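Local coordinates for putative polysaccharide deacetylase (Bdellovibrio bacteriovorus HD100, PDB 5JP6), which probably removes acetyl groups from peptidoglycan as a zinc-binding carbohydrate esterase of family 4, acting on carbon-nitrogen bonds other than peptide bonds, at residues Gln311-Leu316 against Ala342-Gln347; Ala264-Leu269 against Lys374-Lys379. The protein carries 1 engineered substitution. All coordinates share one frame; numbering follows the deposited sequence.

In the fold
Contact 1 lies within the NodB-type deacetylase fold; contact 2, on the opposite side of the chain's centre, lays the C-terminal tail on one of its helices. Contact 1 is buried, its centre about 14 Å from the centre of the chain, and packs helix 313-327 against helix 339-354. Contact 2 is a surface contact on helix 251-269, its centre about 21 Å from the centre of the chain. The two centres are 34 Å apart, the nearest atoms about 19 Å, and they do not touch. Along the chain contact 1 is nested inside the loop that contact 2 closes. Both lie away from the zinc site of Asp177, His227 and Tyr280, so they illustrate packing remote from a metal site.

Contact 1 of 2, residues Gln311-Leu316 against Ala342-Gln347; sequences QSNEQL and AEIMPQ
Glu343 OE1 is gripped by two partners: a salt bridge from Arg125 and, at 2.7 Å, a water that also binds Asn313 ND2. Asn313 ND2 donates to that water at 3.0 Å, which bridges 311-316 and 342-347, segments that no hydrogen bond joins directly. Arg339 and the backbone N of Ala134 hold Glu343 OE2, a setting that would probably keep the carboxylate ionised, while Asn313 OD1 takes a hydrogen bond from Arg340 on Glu343's helix, a direct bond between the helices. The Asn313 amide lies 34° from the Glu343 carboxylate plane.

Beside these polar groups, Ile344 supplies the apolar part of the contact. Its CG1 sits between the backbone N and the carbonyl carbon (chi1 66°), sending its two branches to different neighbours. CG2 meets Asn313 CB at 3.7 Å, the side chains running past each other in opposite senses. Ile344 CD1 touches Leu316 CD2 at 3.7 Å, the two side chains crossing at about a right angle.

Ser312 N-caps the first helix, its OG accepting from Gln315 N at 3.0 Å. Such helix-on-helix packing, with strand 330-335 between the two in sequence, is characteristic of successive beta-alpha-beta crossovers in the parallel sheet of a NodB-type deacetylase.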
ATOM      1  N   GLN A 311      -6.095  11.119   8.136  1.00 22.66           N
ATOM      2  CA  GLN A 311      -7.477  11.595   8.096  1.00 22.34           C
ATOM      3  C   GLN A 311      -8.329  10.587   8.847  1.00 20.75           C
ATOM      4  O   GLN A 311      -7.874   9.458   9.085  1.00 22.46           O
ATOM      5  CB  GLN A 311      -7.976  11.704   6.682  1.00 24.00           C
ATOM      6  CG  GLN A 311      -8.005  10.387   5.917  1.00 22.66           C
ATOM      7  CD  GLN A 311      -8.112  10.587   4.412  1.00 24.44           C
ATOM      8  OE1 GLN A 311      -9.147  11.029   3.907  1.00 29.08           O
ATOM      9  NE2 GLN A 311      -7.046  10.292   3.704  1.00 25.85           N
ATOM     10  N   SER A 312      -9.551  10.966   9.185  1.00 22.63           N
ATOM     11  CA  SER A 312     -10.471  10.035   9.842  1.00 20.88           C
ATOM     12  C   SER A 312     -10.876   8.916   8.891  1.00 20.05           C
ATOM     13  O   SER A 312     -10.821   9.066   7.659  1.00 21.28           O
ATOM     14  CB  SER A 312     -11.712  10.777  10.315  1.00 22.74           C
ATOM     15  OG  SER A 312     -12.426  11.349   9.236  1.00 22.80           O
ATOM     16  N   ASN A 313     -11.341   7.806   9.457  1.00 19.98           N
ATOM     17  CA  ASN A 313     -11.905   6.757   8.629  1.00 20.32           C
ATOM     18  C   ASN A 313     -13.031   7.294   7.755  1.00 19.69           C
ATOM     19  O   ASN A 313     -13.133   6.969   6.576  1.00 20.73           O
ATOM     20  CB  ASN A 313     -12.515   5.664   9.489  1.00 21.77           C
ATOM     21  CG  ASN A 313     -11.505   4.790  10.219  1.00 21.34           C
ATOM     22  OD1 ASN A 313     -10.374   5.133  10.412  1.00 21.91           O
ATOM     23  ND2 ASN A 313     -12.011   3.641  10.706  1.00 21.10           N
ATOM     24  N   GLU A 314     -13.877   8.139   8.351  1.00 20.57           N
ATOM     25  CA  GLU A 314     -15.011   8.789   7.686  0.50 20.58           C
ATOM     26  C   GLU A 314     -14.569   9.598   6.466  1.00 20.29           C
ATOM     27  O   GLU A 314     -15.131   9.512   5.380  1.00 21.78           O
ATOM     28  CB  GLU A 314     -15.700   9.695   8.724  0.50 21.94           C
ATOM     29  CG  GLU A 314     -17.088  10.164   8.411  0.50 21.37           C
ATOM     30  CD  GLU A 314     -17.848  10.534   9.712  0.50 24.06           C
ATOM     31  OE1 GLU A 314     -18.342   9.577  10.379  0.50 29.21           O
ATOM     32  OE2 GLU A 314     -17.972  11.760  10.053  0.50 29.37           O
ATOM     33  N   GLN A 315     -13.535  10.422   6.639  1.00 20.57           N
ATOM     34  CA  GLN A 315     -13.002  11.230   5.566  0.50 18.82           C
ATOM     35  C   GLN A 315     -12.431  10.373   4.387  1.00 20.12           C
ATOM     36  O   GLN A 315     -12.694  10.610   3.247  1.00 29.27           O
ATOM     37  CB  GLN A 315     -11.990  12.217   6.165  0.50 19.29           C
ATOM     38  CG  GLN A 315     -11.349  13.092   5.107  0.50 19.31           C
ATOM     39  CD  GLN A 315     -10.546  14.222   5.696  0.50 24.24           C
ATOM     40  OE1 GLN A 315     -10.681  14.567   6.861  0.50 24.84           O
ATOM     41  NE2 GLN A 315      -9.678  14.782   4.891  0.50 31.00           N
ATOM     42  N   LEU A 316     -11.683   9.335   4.792  1.00 20.37           N
ATOM     43  CA  LEU A 316     -11.103   8.456   3.789  1.00 19.83           C
ATOM     44  C   LEU A 316     -12.185   7.782   2.948  1.00 20.31           C
ATOM     45  O   LEU A 316     -12.113   7.798   1.721  1.00 20.52           O
ATOM     46  CB  LEU A 316     -10.178   7.427   4.463  1.00 20.72           C
ATOM     47  CG  LEU A 316      -9.508   6.408   3.515  1.00 21.98           C
ATOM     48  CD1 LEU A 316      -8.713   7.154   2.433  1.00 22.71           C
ATOM     49  CD2 LEU A 316      -8.625   5.467   4.289  1.00 21.71           C
ATOM     50  N   ALA A 342      -7.030  -0.824   5.569  1.00 18.22           N
ATOM     51  CA  ALA A 342      -7.533  -2.137   6.032  1.00 18.43           C
ATOM     52  C   ALA A 342      -8.760  -1.914   6.954  1.00 18.30           C
ATOM     53  O   ALA A 342      -9.763  -2.656   6.865  1.00 20.36           O
ATOM     54  CB  ALA A 342      -6.436  -2.941   6.721  1.00 22.03           C
ATOM     55  N   GLU A 343      -8.716  -0.888   7.829  1.00 18.68           N
ATOM     56  CA  GLU A 343      -9.808  -0.662   8.752  1.00 19.80           C
ATOM     57  C   GLU A 343     -11.120  -0.352   8.034  1.00 20.30           C
ATOM     58  O   GLU A 343     -12.181  -0.697   8.539  1.00 20.25           O
ATOM     59  CB  GLU A 343      -9.484   0.508   9.701  1.00 20.08           C
ATOM     60  CG  GLU A 343      -8.314   0.270  10.642  1.00 21.80           C
ATOM     61  CD  GLU A 343      -8.670  -0.588  11.841  1.00 22.52           C
ATOM     62  OE1 GLU A 343      -9.851  -0.668  12.271  1.00 24.91           O
ATOM     63  OE2 GLU A 343      -7.716  -1.181  12.426  1.00 21.31           O
ATOM     64  N   ILE A 344     -11.038   0.356   6.897  1.00 18.72           N
ATOM     65  CA  ILE A 344     -12.248   0.757   6.176  1.00 18.97           C
ATOM     66  C   ILE A 344     -12.643  -0.197   5.047  1.00 17.64           C
ATOM     67  O   ILE A 344     -13.680   0.011   4.410  1.00 18.28           O
ATOM     68  CB  ILE A 344     -12.158   2.189   5.611  1.00 19.08           C
ATOM     69  CG1 ILE A 344     -11.090   2.316   4.511  1.00 21.99           C
ATOM     70  CG2 ILE A 344     -11.919   3.183   6.752  1.00 20.73           C
ATOM     71  CD1 ILE A 344     -11.474   3.276   3.422  1.00 28.88           C
ATOM     72  N   MET A 345     -11.865  -1.265   4.839  1.00 18.24           N
ATOM     73  CA  MET A 345     -12.087  -2.055   3.632  1.00 18.94           C
ATOM     74  C   MET A 345     -13.469  -2.741   3.603  1.00 18.03           C
ATOM     75  O   MET A 345     -14.175  -2.672   2.576  1.00 18.51           O
ATOM     76  CB  MET A 345     -10.939  -3.024   3.380  1.00 18.46           C
ATOM     77  CG  MET A 345     -10.974  -3.690   1.998  1.00 18.64           C
ATOM     78  SD  MET A 345     -11.012  -2.523   0.600  1.00 20.21           S
ATOM     79  CE  MET A 345      -9.588  -1.492   0.920  1.00 19.34           C
ATOM     80  N   PRO A 346     -13.889  -3.389   4.721  1.00 18.47           N
ATOM     81  CA  PRO A 346     -15.247  -3.970   4.648  1.00 18.66           C
ATOM     82  C   PRO A 346     -16.340  -2.939   4.348  1.00 19.30           C
ATOM     83  O   PRO A 346     -17.230  -3.185   3.538  1.00 19.22           O
ATOM     84  CB  PRO A 346     -15.424  -4.588   6.038  1.00 19.71           C
ATOM     85  CG  PRO A 346     -14.024  -4.914   6.466  1.00 20.39           C
ATOM     86  CD  PRO A 346     -13.165  -3.784   5.958  1.00 19.79           C
ATOM     87  N   GLN A 347     -16.209  -1.767   4.943  1.00 18.99           N
ATOM     88  CA  GLN A 347     -17.182  -0.720   4.774  1.00 19.49           C
ATOM     89  C   GLN A 347     -17.161  -0.201   3.298  1.00 18.84           C
ATOM     90  O   GLN A 347     -18.211   0.051   2.661  1.00 19.85           O
ATOM     91  CB  GLN A 347     -16.912   0.404   5.753  1.00 21.07           C
ATOM     92  CG  GLN A 347     -17.996   1.471   5.722  1.00 22.78           C
ATOM     93  CD  GLN A 347     -19.198   1.123   6.604  1.00 25.29           C
ATOM     94  OE1 GLN A 347     -19.041   0.991   7.789  1.00 25.88           O
ATOM     95  NE2 GLN A 347     -20.357   0.908   6.020  1.00 32.15           N
TER
HETATM   96  O   HOH W   1     -11.083   1.733  12.770  1.00 23.39           O

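Contact 2 of 2, residues Ala264-Leu269 against Lys374-Lys379; sequences AVFDVL and KLVKRK
The Phe266 ring has the methyl CG2 of Val376 over one face, almost exactly above its centre. CG2 stands 4.1 Å from the centroid of the Phe266 ring and only 9° off the ring normal, which makes this a well-centred CH-pi contact. Lys377 O, 3.9 Å from Phe266 CE2, and Arg378 CA, 4.4 Å from the same carbon, approach the ring obliquely, so the backbone just after Val376 passes near CE2 of the ring.

Both branches of Val376 take part. While CG2 covers the ring, CG1 packs against Phe266 CB at 3.9 Å, so the valine straddles the base of the aromatic side chain and the ring itself. The two side chains meet at about a right angle. Phe266 holds CG opposite its backbone N (chi1 178°), and this extended setting carries the ring out from the helix to meet the tail. The nearest CA atoms of the two segments are those of Phe266 and Val376, 7.4 Å apart.

No hydrogen bond joins the two segments directly. Gln263, one turn earlier on the helix, supplies a polar link beside the apolar contact: its OE1 accepts from Lys377 N, and its NE2 donates to Asp267 OD1. Leu375 extends the apolar contact along the helix, touching Val258 and His262. The guanidinium of Arg378 turns back to its own tail, where NH2 bonds to Asn372 OD1.

Here a tail without regular secondary structure, following strand 358-364, packs across the outer surface of helix 251-269, the helix between parallel strands 223-227 and 275-277. The arrangement is a peripheral C-terminal extension laid on a beta-alpha-beta crossover of the deacetylase fold, with the Phe266-Val376 pair and the Gln263 OE1 bond to Lys377 N among its attachments.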
ATOM      1  N   ALA A 264      11.701 -10.399  -6.635  1.00 19.91           N
ATOM      2  CA  ALA A 264      11.379 -10.750  -5.242  1.00 21.60           C
ATOM      3  C   ALA A 264      10.090 -11.572  -5.205  1.00 19.91           C
ATOM      4  O   ALA A 264       9.991 -12.564  -4.484  1.00 21.30           O
ATOM      5  CB  ALA A 264      11.262  -9.526  -4.374  1.00 23.07           C
ATOM      6  N   VAL A 265       9.077 -11.124  -5.960  1.00 19.44           N
ATOM      7  CA  VAL A 265       7.815 -11.860  -6.000  1.00 19.74           C
ATOM      8  C   VAL A 265       8.034 -13.273  -6.560  1.00 18.78           C
ATOM      9  O   VAL A 265       7.565 -14.271  -5.996  1.00 19.98           O
ATOM     10  CB  VAL A 265       6.750 -11.113  -6.812  1.00 18.65           C
ATOM     11  CG1 VAL A 265       5.514 -11.973  -7.013  1.00 19.18           C
ATOM     12  CG2 VAL A 265       6.382  -9.777  -6.146  1.00 19.65           C
ATOM     13  N   PHE A 266       8.723 -13.334  -7.677  1.00 18.57           N
ATOM     14  CA  PHE A 266       9.030 -14.601  -8.345  1.00 18.98           C
ATOM     15  C   PHE A 266       9.781 -15.566  -7.432  1.00 20.19           C
ATOM     16  O   PHE A 266       9.482 -16.758  -7.385  1.00 21.86           O
ATOM     17  CB  PHE A 266       9.818 -14.352  -9.603  1.00 19.78           C
ATOM     18  CG  PHE A 266      10.228 -15.601 -10.330  1.00 21.65           C
ATOM     19  CD1 PHE A 266       9.322 -16.293 -11.090  1.00 22.19           C
ATOM     20  CD2 PHE A 266      11.504 -16.117 -10.186  1.00 27.50           C
ATOM     21  CE1 PHE A 266       9.691 -17.449 -11.757  1.00 25.42           C
ATOM     22  CE2 PHE A 266      11.870 -17.264 -10.837  1.00 31.31           C
ATOM     23  CZ  PHE A 266      10.952 -17.942 -11.596  1.00 31.87           C
ATOM     24  N   ASP A 267      10.750 -15.032  -6.688  1.00 20.34           N
ATOM     25  CA  ASP A 267      11.535 -15.866  -5.781  1.00 21.24           C
ATOM     26  C   ASP A 267      10.676 -16.528  -4.697  1.00 22.23           C
ATOM     27  O   ASP A 267      11.019 -17.635  -4.239  1.00 27.41           O
ATOM     28  CB  ASP A 267      12.647 -15.060  -5.147  1.00 22.65           C
ATOM     29  CG  ASP A 267      13.768 -14.710  -6.103  1.00 24.14           C
ATOM     30  OD1 ASP A 267      13.840 -15.264  -7.233  1.00 26.09           O
ATOM     31  OD2 ASP A 267      14.585 -13.825  -5.716  1.00 29.67           O
ATOM     32  N   VAL A 268       9.584 -15.868  -4.294  1.00 21.01           N
ATOM     33  CA  VAL A 268       8.676 -16.456  -3.290  1.00 22.10           C
ATOM     34  C   VAL A 268       7.679 -17.430  -3.922  1.00 22.18           C
ATOM     35  O   VAL A 268       7.484 -18.555  -3.427  1.00 23.77           O
ATOM     36  CB  VAL A 268       7.937 -15.373  -2.494  1.00 23.39           C
ATOM     37  CG1 VAL A 268       6.904 -15.966  -1.530  1.00 22.47           C
ATOM     38  CG2 VAL A 268       8.938 -14.502  -1.710  1.00 25.81           C
ATOM     39  N   LEU A 269       7.054 -17.006  -5.021  1.00 20.55           N
ATOM     40  CA  LEU A 269       5.891 -17.693  -5.562  1.00 20.76           C
ATOM     41  C   LEU A 269       6.165 -18.653  -6.717  1.00 21.91           C
ATOM     42  O   LEU A 269       5.349 -19.555  -6.955  1.00 23.16           O
ATOM     43  CB  LEU A 269       4.877 -16.672  -6.082  1.00 19.41           C
ATOM     44  CG  LEU A 269       4.339 -15.671  -5.074  1.00 20.43           C
ATOM     45  CD1 LEU A 269       3.417 -14.696  -5.767  1.00 19.70           C
ATOM     46  CD2 LEU A 269       3.621 -16.369  -3.923  1.00 21.95           C
ATOM     47  N   LYS A 374       9.872 -11.578 -18.508  1.00 21.05           N
ATOM     48  CA  LYS A 374      11.124 -11.059 -19.077  1.00 22.37           C
ATOM     49  C   LYS A 374      11.923 -10.165 -18.110  1.00 20.70           C
ATOM     50  O   LYS A 374      13.022  -9.716 -18.458  1.00 24.33           O
ATOM     51  CB  LYS A 374      10.847 -10.356 -20.398  1.00 21.72           C
ATOM     52  CG  LYS A 374      10.336 -11.301 -21.472  1.00 22.63           C
ATOM     53  CD  LYS A 374       9.922 -10.543 -22.731  1.00 24.42           C
ATOM     54  CE  LYS A 374       9.511 -11.457 -23.823  1.00 27.54           C
ATOM     55  NZ  LYS A 374       9.031 -10.701 -24.980  1.00 30.93           N
ATOM     56  N   LEU A 375      11.352  -9.923 -16.922  1.00 21.67           N
ATOM     57  CA  LEU A 375      11.988  -9.126 -15.889  1.00 23.36           C
ATOM     58  C   LEU A 375      12.699  -9.973 -14.840  1.00 25.56           C
ATOM     59  O   LEU A 375      13.319  -9.431 -13.938  1.00 27.03           O
ATOM     60  CB  LEU A 375      10.953  -8.219 -15.211  1.00 21.18           C
ATOM     61  CG  LEU A 375      10.303  -7.179 -16.091  1.00 22.36           C
ATOM     62  CD1 LEU A 375       9.197  -6.450 -15.369  1.00 23.22           C
ATOM     63  CD2 LEU A 375      11.337  -6.172 -16.629  1.00 22.21           C
ATOM     64  N   VAL A 376      12.577 -11.298 -14.940  1.00 21.92           N
ATOM     65  CA  VAL A 376      13.167 -12.148 -13.937  1.00 22.65           C
ATOM     66  C   VAL A 376      14.198 -13.109 -14.522  1.00 23.08           C
ATOM     67  O   VAL A 376      14.113 -13.484 -15.701  1.00 26.54           O
ATOM     68  CB  VAL A 376      12.137 -12.941 -13.131  1.00 26.05           C
ATOM     69  CG1 VAL A 376      11.009 -12.068 -12.591  1.00 26.03           C
ATOM     70  CG2 VAL A 376      11.635 -14.101 -13.867  1.00 29.99           C
ATOM     71  N   LYS A 377      15.148 -13.509 -13.667  1.00 24.42           N
ATOM     72  CA  LYS A 377      16.121 -14.561 -13.945  1.00 28.72           C
ATOM     73  C   LYS A 377      15.632 -15.862 -13.300  1.00 30.12           C
ATOM     74  O   LYS A 377      15.270 -15.896 -12.111  1.00 31.90           O
ATOM     75  CB  LYS A 377      17.442 -14.198 -13.323  1.00 34.96           C
ATOM     76  CG  LYS A 377      18.072 -12.960 -13.856  1.00 41.78           C
ATOM     77  CD  LYS A 377      19.477 -12.744 -13.253  1.00 50.48           C
ATOM     78  CE  LYS A 377      20.506 -13.772 -13.707  1.00 56.42           C
ATOM     79  NZ  LYS A 377      21.909 -13.338 -13.413  1.00 67.24           N
ATOM     80  N   ARG A 378      15.553 -16.909 -14.098  1.00 33.30           N
ATOM     81  CA  ARG A 378      15.122 -18.208 -13.613  1.00 38.65           C
ATOM     82  C   ARG A 378      16.158 -18.822 -12.697  1.00 39.57           C
ATOM     83  O   ARG A 378      17.318 -18.424 -12.708  1.00 40.40           O
ATOM     84  CB  ARG A 378      14.881 -19.152 -14.784  1.00 40.02           C
ATOM     85  CG  ARG A 378      13.906 -18.650 -15.847  1.00 41.22           C
ATOM     86  CD  ARG A 378      13.647 -19.776 -16.858  1.00 42.28           C
ATOM     87  NE  ARG A 378      12.984 -19.320 -18.085  1.00 35.50           N
ATOM     88  CZ  ARG A 378      11.663 -19.267 -18.271  1.00 35.47           C
ATOM     89  NH1 ARG A 378      10.804 -19.633 -17.289  1.00 34.17           N
ATOM     90  NH2 ARG A 378      11.192 -18.834 -19.457  1.00 38.71           N
ATOM     91  N   LYS A 379      15.741 -19.821 -11.915  1.00 43.35           N
ATOM     92  CA  LYS A 379      16.686 -20.656 -11.160  1.00 51.09           C
ATOM     93  C   LYS A 379      17.394 -19.805 -10.097  1.00 64.38           C
ATOM     94  O   LYS A 379      17.500 -20.191  -8.925  1.00 78.49           O
ATOM     95  CB  LYS A 379      17.713 -21.360 -12.113  1.00 51.34           C
ATOM     96  CG  LYS A 379      19.162 -21.172 -11.690  1.00 55.56           C
ATOM     97  CD  LYS A 379      20.118 -22.154 -12.367  1.00 59.55           C
ATOM     98  CE  LYS A 379      21.172 -22.642 -11.395  1.00 62.47           C
ATOM     99  NZ  LYS A 379      20.582 -23.124 -10.113  1.00 66.45           N
TER